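Local atomic coordinates of nitroreductase-like family protein (Bacillus cereus, PDB entry 2I7H), a protein that belongs to the nitroreductase family and binds flavin mononucleotide between the two subunits of a dimer, its precise function being undefined. Residues T41-H46 / T116-Q121; R49-C54 / D110-A115. All blocks are in the same frame, centred on the assembly; numbering follows the deposited sequence. Where two conformers were deposited one is given.

Contact 1 of 2, residues T41-H46 / T116-Q121; sequences TWAPNH and TCAFMQ. With FMN (flavin mononucleotide), chain J.
T41 meets the ring of F119 at the start of a loop that packs on helix 106-129 of the nitroreductase fold and then runs out to flavin mononucleotide at the dimer interface. Its CG2 lies 3.8 Å from F119 CE1, the two side chains running side by side, while its backbone N sits at the ring edge, near the ring plane. CG2 stands anti to the carbonyl carbon, and OG1 is bonded to N38 O, so threonine suits the spot by offering a methyl to the ring and a hydroxyl to the preceding helix. F119 reaches the loop because its CG is anti to the backbone N (chi1 166°); its ring is also stacked with W52.

A43 makes the tightest approach to the helix. Its CB comes within 3.5 Å of F119 N and lies 4.0 Å from both A118 CB and F119 CB; the alanine methyls and the CB of F119 fit closely enough to bring loop and helix backbones together. P44 follows, its CG 3.9 Å from A118 CB, and the same ring touches flavin mononucleotide, CB beside the ribityl O2' and CG beside the ring methyl C8M. Proline, apolar and stiff, thus bridges helix and flavin mononucleotide.

N45 faces the ligand with its backbone and braces the loop with its side chain. Its backbone N donates to FMN O4' over 2.7 Å at 163°. ND2 donates to A43 O, a bent bond (142°), and OD1 accepts from E50 N. R177 of the second subunit also bonds to A43 O, tying this turn to the neighbouring chain. H46 then sets its imidazole obliquely against the flavin, CD2 3.0 Å from FMN C4A and NE2 close to C4.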
# COMPACT_ATOMS: atom_id res chain seq x y z
N THR A 41 4.57 -8.30 7.28
CA THR A 41 5.94 -7.84 6.99
C THR A 41 6.44 -8.30 5.63
O THR A 41 7.43 -7.80 5.13
CB THR A 41 6.99 -8.16 8.11
OG1 THR A 41 7.08 -9.57 8.28
CG2 THR A 41 6.63 -7.50 9.45
N TRP A 42 5.74 -9.22 4.99
CA TRP A 42 6.12 -9.68 3.67
C TRP A 42 5.65 -8.69 2.61
O TRP A 42 5.34 -9.04 1.51
CB TRP A 42 5.61 -11.11 3.42
CG TRP A 42 6.38 -12.06 4.23
CD1 TRP A 42 6.08 -12.50 5.47
CD2 TRP A 42 7.66 -12.63 3.89
NE1 TRP A 42 7.08 -13.34 5.93
CE2 TRP A 42 8.06 -13.43 4.98
CE3 TRP A 42 8.50 -12.55 2.77
CZ2 TRP A 42 9.27 -14.16 4.99
CZ3 TRP A 42 9.68 -13.27 2.77
CH2 TRP A 42 10.07 -14.05 3.88
N ALA A 43 5.61 -7.42 2.95
CA ALA A 43 5.28 -6.37 2.01
C ALA A 43 6.51 -6.09 1.16
O ALA A 43 7.63 -6.27 1.63
CB ALA A 43 4.84 -5.12 2.79
N PRO A 44 6.32 -5.65 -0.10
CA PRO A 44 7.49 -5.22 -0.87
C PRO A 44 8.13 -4.03 -0.16
O PRO A 44 7.43 -3.19 0.44
CB PRO A 44 6.88 -4.72 -2.18
CG PRO A 44 5.50 -4.31 -1.80
CD PRO A 44 5.08 -5.43 -0.87
N ASN A 45 9.45 -3.96 -0.19
CA ASN A 45 10.14 -2.85 0.41
C ASN A 45 11.50 -2.71 -0.20
O ASN A 45 12.29 -3.65 -0.18
CB ASN A 45 10.22 -2.96 1.94
CG ASN A 45 10.96 -4.17 2.42
OD1 ASN A 45 11.98 -4.04 3.07
ND2 ASN A 45 10.41 -5.38 2.15
N HIS A 46 11.76 -1.54 -0.74
CA HIS A 46 12.94 -1.36 -1.55
C HIS A 46 14.19 -1.53 -0.69
O HIS A 46 14.25 -1.04 0.43
CB HIS A 46 12.92 -0.04 -2.33
CG HIS A 46 13.83 -0.03 -3.52
ND1 HIS A 46 14.88 0.86 -3.65
CD2 HIS A 46 13.89 -0.83 -4.61
CE1 HIS A 46 15.52 0.62 -4.78
NE2 HIS A 46 14.94 -0.39 -5.38
N THR A 116 5.51 1.05 3.63
CA THR A 116 4.77 1.09 4.88
C THR A 116 3.24 1.01 4.62
O THR A 116 2.55 0.33 5.34
CB THR A 116 5.17 2.27 5.73
OG1 THR A 116 6.56 2.15 6.04
CG2 THR A 116 4.38 2.29 6.99
N CYS A 117 2.76 1.63 3.54
CA CYS A 117 1.38 1.47 3.11
C CYS A 117 1.02 0.06 2.63
O CYS A 117 -0.09 -0.39 2.89
CB CYS A 117 1.03 2.49 2.03
SG CYS A 117 1.18 4.16 2.63
N ALA A 118 1.95 -0.61 1.94
CA ALA A 118 1.78 -1.99 1.50
C ALA A 118 1.65 -2.94 2.72
O ALA A 118 0.81 -3.83 2.71
CB ALA A 118 2.98 -2.45 0.50
N PHE A 119 2.51 -2.75 3.73
CA PHE A 119 2.45 -3.46 5.01
C PHE A 119 1.09 -3.28 5.69
O PHE A 119 0.50 -4.26 6.16
CB PHE A 119 3.62 -2.98 5.89
CG PHE A 119 3.52 -3.34 7.35
CD1 PHE A 119 3.93 -4.58 7.81
CD2 PHE A 119 3.12 -2.37 8.28
CE1 PHE A 119 3.86 -4.88 9.12
CE2 PHE A 119 3.04 -2.66 9.59
CZ PHE A 119 3.40 -3.92 10.04
N MSE A 120 0.55 -2.06 5.70
CA MSE A 120 -0.73 -1.78 6.36
C MSE A 120 -1.90 -2.39 5.64
O MSE A 120 -2.82 -2.91 6.28
CB MSE A 120 -0.97 -0.27 6.56
CG MSE A 120 -0.03 0.33 7.59
SE MSE A 120 -0.18 2.28 7.84
CE MSE A 120 -1.85 2.34 8.79
N GLN A 121 -1.87 -2.31 4.31
CA GLN A 121 -2.87 -2.94 3.49
C GLN A 121 -2.83 -4.48 3.63
O GLN A 121 -3.88 -5.09 3.78
CB GLN A 121 -2.73 -2.52 2.02
CG GLN A 121 -3.65 -3.29 1.07
CD GLN A 121 -5.13 -3.05 1.28
OE1 GLN A 121 -5.96 -3.58 0.52
NE2 GLN A 121 -5.48 -2.29 2.30
N1 FMN J . 12.64 -3.13 -7.41
C2 FMN J . 13.56 -2.76 -8.39
O2 FMN J . 14.22 -3.61 -9.00
N3 FMN J . 13.76 -1.43 -8.70
C4 FMN J . 13.03 -0.46 -8.04
O4 FMN J . 13.14 0.72 -8.37
C4A FMN J . 12.11 -0.82 -7.05
N5 FMN J . 11.40 0.17 -6.39
C5A FMN J . 10.48 -0.17 -5.42
C6 FMN J . 9.80 0.86 -4.80
C7 FMN J . 8.85 0.65 -3.83
C7M FMN J . 7.78 1.69 -3.90
C8 FMN J . 8.59 -0.66 -3.43
C8M FMN J . 7.40 -0.96 -2.58
C9 FMN J . 9.28 -1.72 -4.05
C9A FMN J . 10.24 -1.50 -5.07
N10 FMN J . 10.98 -2.52 -5.71
C10 FMN J . 11.89 -2.17 -6.73
C1' FMN J . 11.69 -3.45 -4.75
C2' FMN J . 10.95 -4.71 -4.34
O2' FMN J . 9.55 -4.47 -4.22
C3' FMN J . 11.55 -5.15 -3.00
O3' FMN J . 12.95 -5.35 -3.11
C4' FMN J . 10.95 -6.43 -2.49
O4' FMN J . 10.57 -6.27 -1.15
C5' FMN J . 12.00 -7.53 -2.56
O5' FMN J . 11.48 -8.64 -1.88
P FMN J . 10.09 -9.31 -2.36
O1P FMN J . 9.13 -8.27 -2.90
O2P FMN J . 9.47 -9.94 -1.11
O3P FMN J . 10.42 -10.34 -3.46

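Contact 2 of 2, residues R49-C54 / D110-A115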
# COMPACT_ATOMS: atom_id res chain seq x y z
N ARG A 49 14.75 -2.36 3.42
CA ARG A 49 14.90 -1.38 4.51
C ARG A 49 13.88 -1.60 5.62
O ARG A 49 14.06 -1.09 6.72
CB ARG A 49 14.82 0.07 4.01
CG ARG A 49 16.00 0.52 3.21
CD ARG A 49 16.03 2.03 3.04
NE ARG A 49 14.97 2.51 2.15
CZ ARG A 49 15.08 2.66 0.83
NH1 ARG A 49 14.05 3.13 0.12
NH2 ARG A 49 16.23 2.36 0.24
N GLU A 50 12.83 -2.37 5.31
CA GLU A 50 11.75 -2.69 6.25
C GLU A 50 11.37 -1.47 7.12
O GLU A 50 11.52 -1.50 8.34
CB GLU A 50 12.14 -3.90 7.14
CG GLU A 50 12.29 -5.21 6.39
CD GLU A 50 12.68 -6.37 7.31
OE1 GLU A 50 13.84 -6.43 7.79
OE2 GLU A 50 11.80 -7.21 7.57
N PRO A 51 10.88 -0.39 6.49
CA PRO A 51 10.78 0.90 7.17
C PRO A 51 9.75 0.96 8.31
O PRO A 51 9.74 1.92 9.09
CB PRO A 51 10.36 1.85 6.03
CG PRO A 51 9.61 0.97 5.09
CD PRO A 51 10.40 -0.28 5.09
N TRP A 52 8.88 -0.04 8.39
CA TRP A 52 7.71 0.05 9.27
C TRP A 52 8.09 -0.19 10.75
O TRP A 52 8.97 -0.99 11.04
CB TRP A 52 6.64 -0.94 8.81
CG TRP A 52 7.22 -2.27 8.45
CD1 TRP A 52 7.70 -3.24 9.34
CD2 TRP A 52 7.45 -2.80 7.13
NE1 TRP A 52 8.17 -4.32 8.64
CE2 TRP A 52 8.05 -4.08 7.29
CE3 TRP A 52 7.21 -2.33 5.84
CZ2 TRP A 52 8.41 -4.89 6.21
CZ3 TRP A 52 7.57 -3.14 4.73
CH2 TRP A 52 8.17 -4.41 4.94
N ASN A 53 7.40 0.51 11.65
CA ASN A 53 7.52 0.33 13.10
C ASN A 53 6.14 0.52 13.66
O ASN A 53 5.31 1.14 13.01
CB ASN A 53 8.40 1.41 13.73
CG ASN A 53 9.82 1.37 13.25
OD1 ASN A 53 10.68 0.83 13.91
ND2 ASN A 53 10.07 1.97 12.10
N CYS A 54 5.89 0.01 14.86
CA CYS A 54 4.55 0.04 15.46
C CYS A 54 4.53 0.36 16.94
O CYS A 54 5.48 0.02 17.66
CB CYS A 54 3.85 -1.31 15.24
SG CYS A 54 3.64 -1.76 13.49
N ASP A 110 9.72 8.28 -0.17
CA ASP A 110 8.56 7.84 -0.92
C ASP A 110 8.51 6.32 -0.99
O ASP A 110 7.46 5.73 -0.77
CB ASP A 110 8.57 8.44 -2.34
CG ASP A 110 8.20 9.92 -2.35
OD1 ASP A 110 7.84 10.50 -1.29
OD2 ASP A 110 8.33 10.51 -3.42
N GLU A 111 9.63 5.70 -1.34
CA GLU A 111 9.76 4.24 -1.28
C GLU A 111 9.40 3.66 0.09
O GLU A 111 8.67 2.70 0.19
CB GLU A 111 11.20 3.81 -1.66
CG GLU A 111 11.43 3.76 -3.14
CD GLU A 111 12.91 3.68 -3.55
OE1 GLU A 111 13.81 3.72 -2.71
OE2 GLU A 111 13.17 3.62 -4.76
N ASP A 112 9.93 4.24 1.14
CA ASP A 112 9.66 3.74 2.48
C ASP A 112 8.18 3.84 2.83
O ASP A 112 7.58 2.92 3.41
CB ASP A 112 10.54 4.47 3.49
CG ASP A 112 11.99 4.05 3.38
OD1 ASP A 112 12.27 3.05 2.67
OD2 ASP A 112 12.83 4.67 4.03
N TYR A 113 7.60 4.98 2.47
CA TYR A 113 6.19 5.24 2.68
C TYR A 113 5.31 4.26 1.87
O TYR A 113 4.35 3.69 2.41
CB TYR A 113 5.92 6.70 2.31
CG TYR A 113 4.56 7.19 2.61
CD1 TYR A 113 4.18 7.53 3.90
CD2 TYR A 113 3.61 7.30 1.60
CE1 TYR A 113 2.89 7.98 4.18
CE2 TYR A 113 2.32 7.75 1.87
CZ TYR A 113 1.98 8.07 3.13
OH TYR A 113 0.72 8.54 3.34
N ALA A 114 5.65 4.06 0.60
CA ALA A 114 5.01 3.03 -0.22
C ALA A 114 4.99 1.65 0.47
O ALA A 114 3.93 1.01 0.60
CB ALA A 114 5.71 2.94 -1.60
N ALA A 115 6.17 1.21 0.92
CA ALA A 115 6.35 -0.04 1.64
C ALA A 115 5.53 -0.07 2.91
O ALA A 115 4.93 -1.09 3.26
CB ALA A 115 7.86 -0.29 1.94
O HOH W 1 16.43 3.20 -2.39
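Two nitrogens of R49, NE and NH1, converge on a single oxygen, OD1 of D112, in a side-on grip seen in one of the two conformers modelled for D112. With E111, the preceding residue, they form a salt-bridge network that fastens the segment leading into strand 53-58 to the long helix 106-129 of this nitroreductase fold. R49 NE donates over 2.8 Å to the syn lone pair of D112 OD1, while R49 NH1 reaches the same OD1 from above the carboxylate plane, over 3.1 Å and less straight. The guanidinium and D112 carboxylate planes are turned 60° apart. NH1 also donates to E111 OE1 (2.9 Å, 163°), on the anti lone pair of that oxygen, and all three bonds lie close to the guanidinium plane. The bend at chi3 (-70°) places NE for this. A water accepts from R49 NH2 and donates to E111 OE1, and E111 OE2 is bonded to S138 of the second subunit. Arginine suits the place because its several N-H groups can serve two acids at once.

Beyond the charges the packing turns apolar. P51 CB lies 3.7 Å from D112 CB, and its CG touches A115 CB on the next turn of the helix; the compact ring and the small alanine let loop and helix lie close. W52 carries P51 CD over one face of its indole, offset toward the rim, and W52 approaches A115 obliquely, with CZ3 3.7 Å from A115 O and 4.0 Å from A115 CB.

Overall arrangement
Both contacts are buried and share helix 106-129, contact 1 using its 116-121 part and contact 2 the preceding turns, with centres about 7 Å apart. Contact 1 joins the helix through apolar packing, with no hydrogen bond across the two segments; its hydrogen bonds include ones within the loop, to flavin mononucleotide and to the second subunit. Contact 2 adds a charged network at its partly exposed R49 end before it, too, becomes apolar. The two are tied by packing, the indole of W52 lying against T41 and A43, and P44 O against A115 CB. H46 and E111, linked by a weak hydrogen bond, bring both contacts to the flavin pocket, and both also meet the second subunit.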